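Local structure of Alr1010 protein (Nostoc, 3URG) at residues A[79-91]-A[95-106]. The protein probably binds calcium ions as a small cyanobacterial protein of the CcbP calcium-binding family. Sequence-based numbering, arbitrary orientation.
Sequences EEKTVEVLGMAPD and LKDMYVEVADIG. With MNB (5-mercapto-2-nitro-benzoic acid), chain B.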
ATOM      1  N   GLU A  79      -2.826 -12.085 -14.064  1.00 35.37           N
ATOM      2  CA  GLU A  79      -1.535 -12.743 -13.845  1.00 41.53           C
ATOM      3  C   GLU A  79      -1.070 -12.524 -12.416  1.00 49.82           C
ATOM      4  O   GLU A  79      -0.678 -11.413 -12.040  1.00 47.59           O
ATOM      5  CB  GLU A  79      -0.482 -12.204 -14.814  1.00 52.03           C
ATOM      6  CG  GLU A  79       0.871 -12.924 -14.747  1.00 62.38           C
ATOM      7  CD  GLU A  79       1.904 -12.336 -15.698  1.00 68.25           C
ATOM      8  OE1 GLU A  79       1.562 -11.377 -16.429  1.00 73.14           O
ATOM      9  OE2 GLU A  79       3.055 -12.832 -15.715  1.00 70.56           O
ATOM     10  N   GLU A  80      -1.110 -13.582 -11.617  1.00 51.73           N
ATOM     11  CA  GLU A  80      -0.583 -13.511 -10.260  1.00 56.99           C
ATOM     12  C   GLU A  80       0.931 -13.718 -10.278  1.00 56.11           C
ATOM     13  O   GLU A  80       1.410 -14.843 -10.422  1.00 56.26           O
ATOM     14  CB  GLU A  80      -1.272 -14.537  -9.362  1.00 60.37           C
ATOM     15  CG  GLU A  80      -0.817 -14.488  -7.911  1.00 75.36           C
ATOM     16  CD  GLU A  80      -1.694 -15.325  -6.998  1.00 87.58           C
ATOM     17  OE1 GLU A  80      -1.146 -16.052  -6.141  1.00 89.68           O
ATOM     18  OE2 GLU A  80      -2.934 -15.260  -7.145  1.00 93.93           O
ATOM     19  N   LYS A  81       1.676 -12.624 -10.142  1.00 39.62           N
ATOM     20  CA  LYS A  81       3.130 -12.653 -10.267  1.00 36.07           C
ATOM     21  C   LYS A  81       3.802 -12.698  -8.893  1.00 41.38           C
ATOM     22  O   LYS A  81       3.325 -12.078  -7.942  1.00 34.40           O
ATOM     23  CB  LYS A  81       3.633 -11.411 -11.016  1.00 36.48           C
ATOM     24  CG  LYS A  81       3.750 -11.532 -12.536  1.00 47.19           C
ATOM     25  CD  LYS A  81       4.507 -10.334 -13.107  1.00 53.32           C
ATOM     26  CE  LYS A  81       5.386 -10.727 -14.302  1.00 62.32           C
ATOM     27  NZ  LYS A  81       6.336 -11.846 -13.971  1.00 65.42           N
ATOM     28  N   THR A  82       4.920 -13.409  -8.802  1.00 41.04           N
ATOM     29  CA  THR A  82       5.702 -13.444  -7.565  1.00 38.74           C
ATOM     30  C   THR A  82       6.904 -12.533  -7.711  1.00 35.15           C
ATOM     31  O   THR A  82       7.775 -12.761  -8.550  1.00 39.82           O
ATOM     32  CB  THR A  82       6.146 -14.874  -7.193  1.00 44.52           C
ATOM     33  OG1 THR A  82       5.001 -15.628  -6.782  1.00 42.04           O
ATOM     34  CG2 THR A  82       7.149 -14.832  -6.040  1.00 46.35           C
ATOM     35  N   VAL A  83       6.956 -11.488  -6.896  1.00 27.92           N
ATOM     36  CA  VAL A  83       7.902 -10.415  -7.157  1.00 34.16           C
ATOM     37  C   VAL A  83       8.610  -9.988  -5.899  1.00 38.96           C
ATOM     38  O   VAL A  83       8.174 -10.316  -4.802  1.00 36.99           O
ATOM     39  CB  VAL A  83       7.192  -9.184  -7.752  1.00 32.98           C
ATOM     40  CG1 VAL A  83       6.459  -9.566  -9.036  1.00 38.02           C
ATOM     41  CG2 VAL A  83       6.205  -8.579  -6.742  1.00 38.28           C
ATOM     42  N   GLU A  84       9.706  -9.258  -6.063  1.00 40.67           N
ATOM     43  CA  GLU A  84      10.293  -8.545  -4.939  1.00 43.82           C
ATOM     44  C   GLU A  84       9.710  -7.148  -4.925  1.00 44.20           C
ATOM     45  O   GLU A  84       9.698  -6.461  -5.946  1.00 38.70           O
ATOM     46  CB  GLU A  84      11.810  -8.444  -5.073  1.00 54.37           C
ATOM     47  CG  GLU A  84      12.565  -9.704  -4.708  1.00 68.12           C
ATOM     48  CD  GLU A  84      14.073  -9.502  -4.750  1.00 74.82           C
ATOM     49  OE1 GLU A  84      14.560  -8.473  -4.235  1.00 77.83           O
ATOM     50  OE2 GLU A  84      14.770 -10.374  -5.300  1.00 78.05           O
ATOM     51  N   VAL A  85       9.205  -6.730  -3.773  1.00 38.81           N
ATOM     52  CA  VAL A  85       8.734  -5.370  -3.621  1.00 31.32           C
ATOM     53  C   VAL A  85       9.925  -4.522  -3.176  1.00 36.64           C
ATOM     54  O   VAL A  85      10.462  -4.720  -2.084  1.00 35.04           O
ATOM     55  CB  VAL A  85       7.615  -5.297  -2.591  1.00 37.66           C
ATOM     56  CG1 VAL A  85       7.041  -3.898  -2.546  1.00 33.48           C
ATOM     57  CG2 VAL A  85       6.539  -6.331  -2.913  1.00 34.37           C
ATOM     58  N   LEU A  86      10.331  -3.592  -4.037  1.00 38.09           N
ATOM     59  CA  LEU A  86      11.602  -2.876  -3.890  1.00 39.09           C
ATOM     60  C   LEU A  86      11.510  -1.587  -3.074  1.00 38.86           C
ATOM     61  O   LEU A  86      12.490  -1.155  -2.469  1.00 39.47           O
ATOM     62  CB  LEU A  86      12.168  -2.545  -5.271  1.00 43.86           C
ATOM     63  CG  LEU A  86      12.992  -3.610  -6.014  1.00 53.29           C
ATOM     64  CD1 LEU A  86      12.797  -5.020  -5.462  1.00 49.40           C
ATOM     65  CD2 LEU A  86      12.702  -3.551  -7.498  1.00 51.87           C
ATOM     66  N   GLY A  87      10.343  -0.959  -3.076  1.00 38.10           N
ATOM     67  CA  GLY A  87      10.177   0.307  -2.381  1.00 38.48           C
ATOM     68  C   GLY A  87       8.921   1.003  -2.865  1.00 43.21           C
ATOM     69  O   GLY A  87       8.189   0.448  -3.688  1.00 43.06           O
ATOM     70  N   MET A  88       8.655   2.199  -2.346  1.00 38.30           N
ATOM     71  CA  MET A  88       7.543   2.994  -2.830  1.00 33.30           C
ATOM     72  C   MET A  88       7.861   3.402  -4.254  1.00 42.78           C
ATOM     73  O   MET A  88       9.021   3.629  -4.592  1.00 45.49           O
ATOM     74  CB  MET A  88       7.342   4.245  -1.973  1.00 37.36           C
ATOM     75  CG  MET A  88       7.111   3.953  -0.492  1.00 34.96           C
ATOM     76  SD  MET A  88       5.720   2.829  -0.234  1.00 36.94           S
ATOM     77  CE  MET A  88       4.311   3.848  -0.668  1.00 35.98           C
ATOM     78  N   ALA A  89       6.862   3.524  -5.078  1.00 46.73           N
ATOM     79  CA  ALA A  89       7.064   4.041  -6.389  1.00 51.17           C
ATOM     80  C   ALA A  89       7.359   5.497  -6.241  1.00 61.04           C
ATOM     81  O   ALA A  89       6.917   6.116  -5.329  1.00 54.80           O
ATOM     82  CB  ALA A  89       5.870   3.843  -7.188  1.00 40.28           C
ATOM     83  N   PRO A  90       8.046   6.074  -7.197  1.00 67.13           N
ATOM     84  CA  PRO A  90       8.269   7.499  -7.127  1.00 66.57           C
ATOM     85  C   PRO A  90       6.918   8.165  -7.088  1.00 64.50           C
ATOM     86  O   PRO A  90       5.933   7.634  -7.525  1.00 66.99           O
ATOM     87  CB  PRO A  90       8.958   7.796  -8.446  1.00 67.45           C
ATOM     88  CG  PRO A  90       8.657   6.637  -9.307  1.00 68.28           C
ATOM     89  CD  PRO A  90       8.630   5.499  -8.415  1.00 69.13           C
ATOM     90  N   ASP A  91       6.876   9.299  -6.439  1.00 63.28           N
ATOM     91  CA  ASP A  91       5.633   9.858  -5.910  1.00 66.69           C
ATOM     92  C   ASP A  91       4.774  10.594  -6.944  1.00 68.91           C
ATOM     93  O   ASP A  91       4.027  11.511  -6.595  1.00 69.65           O
ATOM     94  CB  ASP A  91       5.885  10.728  -4.661  1.00 67.75           C
ATOM     95  CG  ASP A  91       6.849  11.886  -4.916  1.00 68.99           C
ATOM     96  OD1 ASP A  91       7.238  12.118  -6.084  1.00 58.44           O
ATOM     97  OD2 ASP A  91       7.211  12.571  -3.929  1.00 72.85           O
ATOM     98  N   LEU A  95      -1.219  11.268  -5.149  1.00 49.98           N
ATOM     99  CA  LEU A  95      -2.523  11.813  -4.762  1.00 52.00           C
ATOM    100  C   LEU A  95      -3.692  10.845  -4.964  1.00 51.64           C
ATOM    101  O   LEU A  95      -4.765  11.025  -4.380  1.00 53.00           O
ATOM    102  CB  LEU A  95      -2.796  13.136  -5.480  1.00 56.32           C
ATOM    103  CG  LEU A  95      -2.659  14.402  -4.635  1.00 62.88           C
ATOM    104  CD1 LEU A  95      -1.274  14.494  -4.011  1.00 62.61           C
ATOM    105  CD2 LEU A  95      -2.960  15.634  -5.477  1.00 70.28           C
ATOM    106  N   LYS A  96      -3.489   9.819  -5.783  1.00 47.71           N
ATOM    107  CA  LYS A  96      -4.574   8.893  -6.111  1.00 54.57           C
ATOM    108  C   LYS A  96      -4.557   7.607  -5.275  1.00 52.77           C
ATOM    109  O   LYS A  96      -5.584   7.166  -4.756  1.00 52.94           O
ATOM    110  CB  LYS A  96      -4.522   8.539  -7.600  1.00 60.92           C
ATOM    111  N   ASP A  97      -3.385   7.004  -5.152  1.00 45.92           N
ATOM    112  CA  ASP A  97      -3.274   5.689  -4.539  1.00 40.18           C
ATOM    113  C   ASP A  97      -1.846   5.519  -4.078  1.00 33.83           C
ATOM    114  O   ASP A  97      -0.987   6.333  -4.426  1.00 37.68           O
ATOM    115  CB  ASP A  97      -3.614   4.615  -5.579  1.00 38.08           C
ATOM    116  CG  ASP A  97      -4.198   3.361  -4.959  1.00 43.84           C
ATOM    117  OD1 ASP A  97      -3.906   3.068  -3.773  1.00 35.18           O
ATOM    118  OD2 ASP A  97      -4.946   2.655  -5.671  1.00 45.24           O
ATOM    119  N   MET A  98      -1.592   4.466  -3.295  1.00 29.82           N
ATOM    120  CA  MET A  98      -0.237   4.138  -2.861  1.00 27.27           C
ATOM    121  C   MET A  98       0.362   3.059  -3.764  1.00 36.28           C
ATOM    122  O   MET A  98      -0.128   1.932  -3.782  1.00 30.07           O
ATOM    123  CB  MET A  98      -0.240   3.667  -1.398  1.00 27.18           C
ATOM    124  CG  MET A  98      -0.670   4.784  -0.412  1.00 34.40           C
ATOM    125  SD  MET A  98       0.642   6.031  -0.259  1.00 37.06           S
ATOM    126  CE  MET A  98      -0.048   7.465  -1.074  1.00 37.53           C
ATOM    127  N   TYR A  99       1.416   3.411  -4.503  1.00 31.71           N
ATOM    128  CA  TYR A  99       2.053   2.485  -5.436  1.00 30.99           C
ATOM    129  C   TYR A  99       3.424   2.085  -4.927  1.00 33.27           C
ATOM    130  O   TYR A  99       4.115   2.877  -4.290  1.00 32.46           O
ATOM    131  CB  TYR A  99       2.197   3.110  -6.835  1.00 39.00           C
ATOM    132  CG  TYR A  99       0.882   3.346  -7.539  1.00 38.05           C
ATOM    133  CD1 TYR A  99       0.328   2.377  -8.366  1.00 32.99           C
ATOM    134  CD2 TYR A  99       0.195   4.540  -7.377  1.00 40.02           C
ATOM    135  CE1 TYR A  99      -0.883   2.587  -9.006  1.00 37.78           C
ATOM    136  CE2 TYR A  99      -1.014   4.763  -8.013  1.00 41.18           C
ATOM    137  CZ  TYR A  99      -1.549   3.781  -8.826  1.00 45.74           C
ATOM    138  OH  TYR A  99      -2.748   4.001  -9.461  1.00 52.28           O
ATOM    139  N   VAL A 100       3.806   0.846  -5.201  1.00 30.16           N
ATOM    140  CA  VAL A 100       5.140   0.393  -4.893  1.00 33.18           C
ATOM    141  C   VAL A 100       5.791  -0.096  -6.171  1.00 39.98           C
ATOM    142  O   VAL A 100       5.119  -0.449  -7.143  1.00 35.77           O
ATOM    143  CB  VAL A 100       5.135  -0.744  -3.871  1.00 32.88           C
ATOM    144  CG1 VAL A 100       4.693  -0.225  -2.476  1.00 32.87           C
ATOM    145  CG2 VAL A 100       4.242  -1.883  -4.352  1.00 33.33           C
ATOM    146  N   GLU A 101       7.110  -0.112  -6.173  1.00 40.39           N
ATOM    147  CA  GLU A 101       7.826  -0.697  -7.282  1.00 48.49           C
ATOM    148  C   GLU A 101       8.159  -2.147  -6.987  1.00 36.77           C
ATOM    149  O   GLU A 101       8.630  -2.461  -5.896  1.00 38.43           O
ATOM    150  CB  GLU A 101       9.115   0.050  -7.523  1.00 65.08           C
ATOM    151  CG  GLU A 101      10.156  -0.849  -8.110  1.00 83.89           C
ATOM    152  CD  GLU A 101      11.377  -0.088  -8.472  1.00102.65           C
ATOM    153  OE1 GLU A 101      12.321  -0.686  -9.035  1.00112.35           O
ATOM    154  OE2 GLU A 101      11.381   1.124  -8.184  1.00104.94           O
ATOM    155  N   VAL A 102       7.934  -3.019  -7.973  1.00 32.45           N
ATOM    156  CA  VAL A 102       8.161  -4.461  -7.820  1.00 29.96           C
ATOM    157  C   VAL A 102       8.982  -4.995  -8.986  1.00 41.15           C
ATOM    158  O   VAL A 102       8.929  -4.444 -10.085  1.00 39.59           O
ATOM    159  CB  VAL A 102       6.830  -5.250  -7.732  1.00 33.73           C
ATOM    160  CG1 VAL A 102       5.892  -4.592  -6.683  1.00 32.81           C
ATOM    161  CG2 VAL A 102       6.129  -5.316  -9.081  1.00 33.72           C
ATOM    162  N   ALA A 103       9.753  -6.055  -8.749  1.00 41.96           N
ATOM    163  CA  ALA A 103      10.596  -6.617  -9.804  1.00 43.00           C
ATOM    164  C   ALA A 103      10.412  -8.116  -9.892  1.00 42.67           C
ATOM    165  O   ALA A 103      10.355  -8.797  -8.873  1.00 42.90           O
ATOM    166  CB  ALA A 103      12.069  -6.284  -9.558  1.00 44.47           C
ATOM    167  N   ASP A 104      10.307  -8.650 -11.104  1.00 45.48           N
ATOM    168  CA  ASP A 104      10.479 -10.092 -11.223  1.00 52.53           C
ATOM    169  C   ASP A 104      11.893 -10.360 -11.707  1.00 49.97           C
ATOM    170  O   ASP A 104      12.348  -9.810 -12.709  1.00 49.81           O
ATOM    171  CB  ASP A 104       9.382 -10.803 -12.041  1.00 67.01           C
ATOM    172  CG  ASP A 104       9.311 -10.344 -13.470  1.00 77.61           C
ATOM    173  OD1 ASP A 104       9.479  -9.136 -13.719  1.00 82.25           O
ATOM    174  OD2 ASP A 104       9.063 -11.197 -14.349  1.00 87.76           O
ATOM    175  N   ILE A 105      12.598 -11.170 -10.938  1.00 44.53           N
ATOM    176  CA  ILE A 105      14.022 -11.363 -11.118  1.00 45.55           C
ATOM    177  C   ILE A 105      14.309 -12.626 -11.930  1.00 48.63           C
ATOM    178  O   ILE A 105      15.460 -13.022 -12.107  1.00 52.85           O
ATOM    179  CB  ILE A 105      14.691 -11.440  -9.751  1.00 46.40           C
ATOM    180  CG1 ILE A 105      14.094 -12.602  -8.958  1.00 45.13           C
ATOM    181  CG2 ILE A 105      14.472 -10.141  -8.997  1.00 44.51           C
ATOM    182  CD1 ILE A 105      14.752 -12.825  -7.635  1.00 49.36           C
ATOM    183  N   GLY A 106      13.254 -13.256 -12.437  1.00 45.18           N
ATOM    184  CA  GLY A 106      13.430 -14.461 -13.229  1.00 57.47           C
ATOM    185  C   GLY A 106      14.332 -14.284 -14.439  1.00 59.40           C
ATOM    186  O   GLY A 106      15.124 -15.172 -14.756  1.00 63.42           O
TER
HETATM  187  C6  MNB B 401       4.427  14.400  -2.892  1.00 64.46           C
HETATM  188  C1  MNB B 401       4.222  15.716  -3.153  1.00 72.21           C
HETATM  189  C2  MNB B 401       3.055  16.356  -2.619  1.00 71.67           C
HETATM  190  C3  MNB B 401       2.130  15.599  -1.830  1.00 57.42           C
HETATM  191  C4  MNB B 401       2.349  14.236  -1.569  1.00 47.57           C
HETATM  192  C5  MNB B 401       3.461  13.635  -2.076  1.00 50.42           C
HETATM  193  S5  MNB B 401       3.781  11.943  -1.750  1.00 55.75           S
HETATM  194  C10 MNB B 401       5.258  16.391  -3.998  1.00 82.06           C
HETATM  195  O12 MNB B 401       5.146  17.545  -4.352  1.00 90.33           O
HETATM  196  O11 MNB B 401       6.318  15.662  -4.483  1.00 88.22           O
HETATM  197  N7  MNB B 401       2.723  17.739  -2.825  1.00 79.69           N
HETATM  198  O9  MNB B 401       1.616  18.206  -2.331  1.00 74.71           O
HETATM  199  O8  MNB B 401       3.527  18.554  -3.425  1.00 87.32           O
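Leu-86 lays its CD2 methyl over Ala-103 and the end of Glu-101: CD2 lies 3.5 Å from Ala-103 CB, tighter than usual carbon contact, and also meets Glu-101 OE1. Glu-101 reaches that far because CG stands anti to its backbone N (chi1 151°) and the rest of its chain is extended. Among Val-83, Val-85, Val-100 and Val-102, Val-83 CG2 presses on Val-102 CB (3.5 Å), and Val-85 CG1 meets Val-100 CG2. Met-88 starts out away from the partner strand, but bends at chi2 and chi3 until SD rests 3.9 Å from Val-100 CG1; helix 45-59 also touches it, through Tyr-53 and Leu-56. Near the start of 79-91, Lys-81 NZ forms a salt bridge with Asp-104 OD2 (2.8 Å), weak as a hydrogen bond, and makes a long one to Glu-79.

Glu-84 and Ala-103 exchange two backbone bonds, with Glu-84 N to Ala-103 O at 2.9 Å. The register then slips by one residue between Val-85 and Gly-87, where Leu-86 N bonds Glu-101 O and Glu-101 N bonds Gly-87 O. Beyond this bulge, Ala-89 N meets Tyr-99 O almost straight (175°), yet from 43° above the carbonyl plane.

The loop carries Asp-91 to the bound 5-mercapto-2-nitro-benzoic acid, its OD2 3.3 Å from O11 and its CB against S5. With an alanine at this position, the CB contact with S5 would remain, but the cover that CG and OD2 give to C6 and O11 is likely to be lost, opening a gap beside the ring. Overall, this is an antiparallel strand pair with a beta bulge, strand 77-86 at the middle of a five-stranded antiparallel sheet with 99-104 beside it, leading into the reagent's pocket.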